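Local coordinates for protein Ulp1-like SUMO protease (Chaetomium thermophilum, PDB 6DG4) that probably cleaves SUMO from modified proteins and processes SUMO precursors, as a Ulp1-like cysteine protease of the peptidase C48 family, through its C-terminal catalytic domain, at residues A36-D48 / N61-D74. Sequence-based numbering, arbitrary orientation. Where two conformers were deposited one is given.
Sequences AKTLEGQPLVRRD and NDNVIIGAIFYIAD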
loop_
_atom_site.group_PDB
_atom_site.type_symbol
_atom_site.label_atom_id
_atom_site.label_comp_id
_atom_site.label_asym_id
_atom_site.label_seq_id
_atom_site.Cartn_x
_atom_site.Cartn_y
_atom_site.Cartn_z
ATOM N N ALA A 36 -5.164 18.294 3.873
ATOM C CA ALA A 36 -4.967 17.470 2.691
ATOM C C ALA A 36 -6.272 16.739 2.434
ATOM O O ALA A 36 -7.154 16.683 3.295
ATOM C CB ALA A 36 -3.818 16.473 2.877
ATOM N N LYS A 37 -6.394 16.194 1.231
ATOM C CA LYS A 37 -7.545 15.376 0.874
ATOM C C LYS A 37 -7.030 14.275 -0.033
ATOM O O LYS A 37 -6.427 14.561 -1.072
ATOM C CB LYS A 37 -8.630 16.193 0.173
ATOM C CG LYS A 37 -9.942 15.436 -0.002
ATOM C CD LYS A 37 -11.053 16.362 -0.490
ATOM C CE LYS A 37 -12.317 15.600 -0.857
ATOM N NZ LYS A 37 -13.285 16.463 -1.596
ATOM N N THR A 38 -7.246 13.029 0.367
ATOM C CA THR A 38 -6.657 11.910 -0.343
ATOM C C THR A 38 -7.483 11.561 -1.576
ATOM O O THR A 38 -8.559 12.112 -1.823
ATOM C CB THR A 38 -6.554 10.687 0.569
ATOM O OG1 THR A 38 -7.855 10.119 0.761
ATOM C CG2 THR A 38 -5.959 11.060 1.923
ATOM N N LEU A 39 -6.959 10.622 -2.362
ATOM C CA LEU A 39 -7.682 10.133 -3.526
ATOM C C LEU A 39 -8.888 9.283 -3.151
ATOM O O LEU A 39 -9.690 8.959 -4.030
ATOM C CB LEU A 39 -6.740 9.343 -4.432
ATOM C CG LEU A 39 -5.617 10.128 -5.110
ATOM C CD1 LEU A 39 -4.664 9.156 -5.794
ATOM C CD2 LEU A 39 -6.170 11.128 -6.108
ATOM N N GLU A 40 -9.018 8.885 -1.887
ATOM C CA GLU A 40 -10.243 8.276 -1.389
ATOM C C GLU A 40 -11.343 9.311 -1.178
ATOM O O GLU A 40 -12.486 8.928 -0.908
ATOM C CB GLU A 40 -9.931 7.559 -0.067
ATOM C CG GLU A 40 -10.916 6.478 0.363
ATOM C CD GLU A 40 -10.531 5.829 1.693
ATOM O OE1 GLU A 40 -9.572 6.298 2.353
ATOM O OE2 GLU A 40 -11.200 4.847 2.078
ATOM N N GLY A 41 -11.030 10.601 -1.312
ATOM C CA GLY A 41 -11.958 11.663 -0.979
ATOM C C GLY A 41 -11.951 12.051 0.477
ATOM O O GLY A 41 -12.837 12.794 0.921
ATOM N N GLN A 42 -10.965 11.587 1.231
ATOM C CA GLN A 42 -10.960 11.714 2.672
ATOM C C GLN A 42 -10.181 12.942 3.079
ATOM O O GLN A 42 -8.972 13.016 2.793
ATOM C CB GLN A 42 -10.300 10.476 3.260
ATOM C CG GLN A 42 -10.197 10.493 4.747
ATOM C CD GLN A 42 -11.546 10.647 5.404
ATOM O OE1 GLN A 42 -12.456 9.836 5.185
ATOM N NE2 GLN A 42 -11.694 11.704 6.208
ATOM N N PRO A 43 -10.791 13.914 3.755
ATOM C CA PRO A 43 -10.009 15.022 4.311
ATOM C C PRO A 43 -9.105 14.535 5.432
ATOM O O PRO A 43 -9.461 13.636 6.199
ATOM C CB PRO A 43 -11.075 15.984 4.853
ATOM C CG PRO A 43 -12.336 15.577 4.234
ATOM C CD PRO A 43 -12.238 14.118 3.936
ATOM N N LEU A 44 -7.919 15.137 5.517
ATOM C CA LEU A 44 -6.996 14.918 6.620
ATOM C C LEU A 44 -6.830 16.211 7.404
ATOM O O LEU A 44 -6.709 17.295 6.821
ATOM C CB LEU A 44 -5.624 14.465 6.121
ATOM C CG LEU A 44 -5.605 13.218 5.237
ATOM C CD1 LEU A 44 -4.176 12.912 4.820
ATOM C CD2 LEU A 44 -6.210 12.014 5.956
ATOM N N VAL A 45 -6.819 16.087 8.725
ATOM C CA VAL A 45 -6.731 17.221 9.624
ATOM C C VAL A 45 -5.605 16.960 10.618
ATOM O O VAL A 45 -4.961 15.913 10.594
ATOM C CB VAL A 45 -8.062 17.502 10.350
ATOM C CG1 VAL A 45 -9.134 17.906 9.363
ATOM C CG2 VAL A 45 -8.505 16.278 11.148
ATOM N N ARG A 46 -5.383 17.935 11.498
ATOM C CA ARG A 46 -4.300 17.841 12.468
ATOM C C ARG A 46 -4.265 16.479 13.149
ATOM O O ARG A 46 -3.199 15.874 13.289
ATOM C CB ARG A 46 -4.451 18.953 13.506
ATOM C CG ARG A 46 -3.507 18.833 14.689
ATOM C CD ARG A 46 -3.685 19.996 15.645
ATOM N NE ARG A 46 -2.849 19.846 16.827
ATOM C CZ ARG A 46 -2.312 20.856 17.502
ATOM N NH1 ARG A 46 -2.516 22.111 17.117
ATOM N NH2 ARG A 46 -1.558 20.601 18.561
ATOM N N ARG A 47 -5.418 15.985 13.596
ATOM C CA ARG A 47 -5.436 14.737 14.350
ATOM C C ARG A 47 -4.795 13.588 13.577
ATOM O O ARG A 47 -4.089 12.756 14.161
ATOM C CB ARG A 47 -6.870 14.385 14.714
ATOM C CG ARG A 47 -6.995 13.137 15.520
ATOM C CD ARG A 47 -8.439 12.942 15.891
ATOM N NE ARG A 47 -8.634 11.769 16.722
ATOM C CZ ARG A 47 -8.743 10.538 16.245
ATOM N NH1 ARG A 47 -8.664 10.333 14.940
ATOM N NH2 ARG A 47 -8.932 9.520 17.071
ATOM N N ASP A 48 -5.042 13.507 12.270
ATOM C CA ASP A 48 -4.468 12.417 11.486
ATOM C C ASP A 48 -2.946 12.425 11.562
ATOM O O ASP A 48 -2.313 11.366 11.647
ATOM C CB ASP A 48 -4.937 12.524 10.038
ATOM C CG ASP A 48 -6.437 12.370 9.903
ATOM O OD1 ASP A 48 -6.945 11.248 10.086
ATOM O OD2 ASP A 48 -7.113 13.377 9.632
ATOM N N ASN A 61 -3.903 5.239 11.254
ATOM C CA ASN A 61 -5.320 5.029 10.990
ATOM C C ASN A 61 -5.567 4.696 9.520
ATOM O O ASN A 61 -4.670 4.758 8.676
ATOM C CB ASN A 61 -6.176 6.221 11.452
ATOM C CG ASN A 61 -5.912 7.517 10.682
ATOM O OD1 ASN A 61 -5.135 7.562 9.736
ATOM N ND2 ASN A 61 -6.578 8.586 11.108
ATOM N N ASP A 62 -6.819 4.318 9.232
ATOM C CA ASP A 62 -7.206 3.977 7.868
ATOM C C ASP A 62 -6.964 5.145 6.922
ATOM O O ASP A 62 -6.495 4.954 5.795
ATOM C CB ASP A 62 -8.690 3.594 7.808
ATOM C CG ASP A 62 -9.044 2.395 8.677
ATOM O OD1 ASP A 62 -8.146 1.765 9.272
ATOM O OD2 ASP A 62 -10.252 2.091 8.771
ATOM N N ASN A 63 -7.301 6.364 7.356
ATOM C CA ASN A 63 -7.193 7.525 6.482
ATOM C C ASN A 63 -5.794 7.634 5.891
ATOM O O ASN A 63 -5.624 7.858 4.688
ATOM C CB ASN A 63 -7.479 8.813 7.262
ATOM C CG ASN A 63 -8.932 8.988 7.625
ATOM O OD1 ASN A 63 -9.815 8.329 7.078
ATOM N ND2 ASN A 63 -9.195 9.926 8.533
ATOM N N VAL A 64 -4.784 7.511 6.753
ATOM C CA VAL A 64 -3.397 7.659 6.332
ATOM C C VAL A 64 -2.971 6.474 5.476
ATOM O O VAL A 64 -2.405 6.645 4.389
ATOM C CB VAL A 64 -2.502 7.828 7.576
ATOM C CG1 VAL A 64 -1.047 7.589 7.233
ATOM C CG2 VAL A 64 -2.697 9.212 8.183
ATOM N N ILE A 65 -3.248 5.256 5.946
ATOM C CA ILE A 65 -2.774 4.052 5.264
ATOM C C ILE A 65 -3.374 3.954 3.867
ATOM O O ILE A 65 -2.658 3.755 2.877
ATOM C CB ILE A 65 -3.066 2.795 6.105
ATOM C CG1 ILE A 65 -2.203 2.805 7.370
ATOM C CG2 ILE A 65 -2.799 1.541 5.287
ATOM C CD1 ILE A 65 -2.645 1.836 8.436
ATOM N N ILE A 66 -4.696 4.079 3.768
ATOM C CA ILE A 66 -5.345 3.988 2.466
ATOM C C ILE A 66 -4.948 5.170 1.594
ATOM O O ILE A 66 -4.715 5.018 0.389
ATOM C CB ILE A 66 -6.870 3.872 2.641
ATOM C CG1 ILE A 66 -7.226 2.666 3.524
ATOM C CG2 ILE A 66 -7.559 3.812 1.281
ATOM C CD1 ILE A 66 -6.650 1.346 3.078
ATOM N N GLY A 67 -4.856 6.364 2.181
ATOM C CA GLY A 67 -4.429 7.518 1.409
ATOM C C GLY A 67 -3.067 7.309 0.781
ATOM O O GLY A 67 -2.866 7.565 -0.410
ATOM N N ALA A 68 -2.112 6.826 1.575
ATOM C CA ALA A 68 -0.765 6.625 1.063
ATOM C C ALA A 68 -0.740 5.572 -0.033
ATOM O O ALA A 68 -0.088 5.756 -1.066
ATOM C CB ALA A 68 0.162 6.214 2.202
ATOM N N ILE A 69 -1.441 4.459 0.173
ATOM C CA ILE A 69 -1.392 3.371 -0.796
ATOM C C ILE A 69 -2.078 3.768 -2.099
ATOM O O ILE A 69 -1.610 3.409 -3.186
ATOM C CB ILE A 69 -1.938 2.075 -0.169
ATOM C CG1 ILE A 69 -0.978 1.625 0.943
ATOM C CG2 ILE A 69 -2.079 1.004 -1.206
ATOM C CD1 ILE A 69 -1.483 0.496 1.812
ATOM N N PHE A 70 -3.171 4.535 -2.027
ATOM C CA PHE A 70 -3.785 5.043 -3.252
ATOM C C PHE A 70 -2.810 5.920 -4.034
ATOM O O PHE A 70 -2.789 5.886 -5.269
ATOM C CB PHE A 70 -5.073 5.808 -2.929
ATOM C CG PHE A 70 -6.315 4.946 -2.927
ATOM C CD1 PHE A 70 -6.345 3.727 -2.267
ATOM C CD2 PHE A 70 -7.459 5.371 -3.574
ATOM C CE1 PHE A 70 -7.490 2.934 -2.281
ATOM C CE2 PHE A 70 -8.596 4.594 -3.584
ATOM C CZ PHE A 70 -8.615 3.376 -2.927
ATOM N N TYR A 71 -1.983 6.706 -3.334
ATOM C CA TYR A 71 -0.995 7.529 -4.026
ATOM C C TYR A 71 0.090 6.686 -4.694
ATOM O O TYR A 71 0.604 7.085 -5.745
ATOM C CB TYR A 71 -0.363 8.550 -3.076
ATOM C CG TYR A 71 -1.194 9.801 -2.828
ATOM C CD1 TYR A 71 -1.808 10.475 -3.873
ATOM C CD2 TYR A 71 -1.345 10.317 -1.549
ATOM C CE1 TYR A 71 -2.552 11.613 -3.658
ATOM C CE2 TYR A 71 -2.096 11.467 -1.324
ATOM C CZ TYR A 71 -2.699 12.107 -2.387
ATOM O OH TYR A 71 -3.449 13.246 -2.177
ATOM N N ILE A 72 0.459 5.538 -4.106
ATOM C CA ILE A 72 1.401 4.631 -4.762
ATOM C C ILE A 72 0.833 4.186 -6.100
ATOM O O ILE A 72 1.496 4.257 -7.142
ATOM C CB ILE A 72 1.693 3.409 -3.870
ATOM C CG1 ILE A 72 2.281 3.825 -2.525
ATOM C CG2 ILE A 72 2.637 2.440 -4.581
ATOM C CD1 ILE A 72 2.376 2.677 -1.531
ATOM N N ALA A 73 -0.402 3.687 -6.074
ATOM C CA ALA A 73 -1.023 3.199 -7.295
ATOM C C ALA A 73 -1.118 4.305 -8.332
ATOM O O ALA A 73 -0.847 4.082 -9.516
ATOM C CB ALA A 73 -2.408 2.636 -6.985
ATOM N N ASP A 74 -1.489 5.510 -7.905
ATOM C CA ASP A 74 -1.636 6.598 -8.862
ATOM C C ASP A 74 -0.295 6.999 -9.468
ATOM O O ASP A 74 -0.230 7.361 -10.649
ATOM C CB ASP A 74 -2.316 7.793 -8.207
ATOM C CG ASP A 74 -2.889 8.737 -9.221
ATOM O OD1 ASP A 74 -3.746 8.303 -10.017
ATOM O OD2 ASP A 74 -2.470 9.904 -9.231
HETATM O O HOH W 1 -3.393 14.230 0.261
HETATM O O HOH W 2 -7.644 8.210 2.655
HETATM O O HOH W 3 -4.460 9.211 -1.946
HETATM O O HOH W 4 -9.859 5.636 5.149
#
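Asp48 meets the start of helix 62-80 with one carboxylate oxygen, OD1, which accepts from two side-chain amides. Asn61 ND2 comes in on the anti lone pair, 2.9 Å from Asp48 OD1, while Asn63 ND2 reaches the same oxygen from the syn side, 31° out of the carboxylate plane, along a nearly straight bond (170°). The other oxygen, OD2, takes the backbone N-H of Val45, just ahead of helix 46-50, and so ties the carboxylate to its own segment. Asn61 suits the N-cap: with an amide N-H used on Asp48, its carbonyl OD1 accepts from Val64 N. Replacing Asp48 with alanine would remove the shared acceptor and is likely to leave both asparagine N-H groups without a mate, with the Asn63 amide freer to turn. That amide is stacked against the Gln42 amide, planes 15° apart, and Gln42, bent at chi2, ties NE2 back to Pro43 O.

Farther along, the turn Thr38-Gly41 rests on the helix at Gly67, where a side chain would collide with Thr38 CG2. Water bridges Thr38 OG1, Glu40 OE1 and Asn63 O. Leu39 brings CD1 to 3.7 Å from Tyr71 CD1 and against Asp74 CB, its CB at the edge of the Phe70 ring. A two-stranded beta hairpin, its type I turn braced by the Thr38 ST turn, thus packs across a helix of the Ulp1-type catalytic domain.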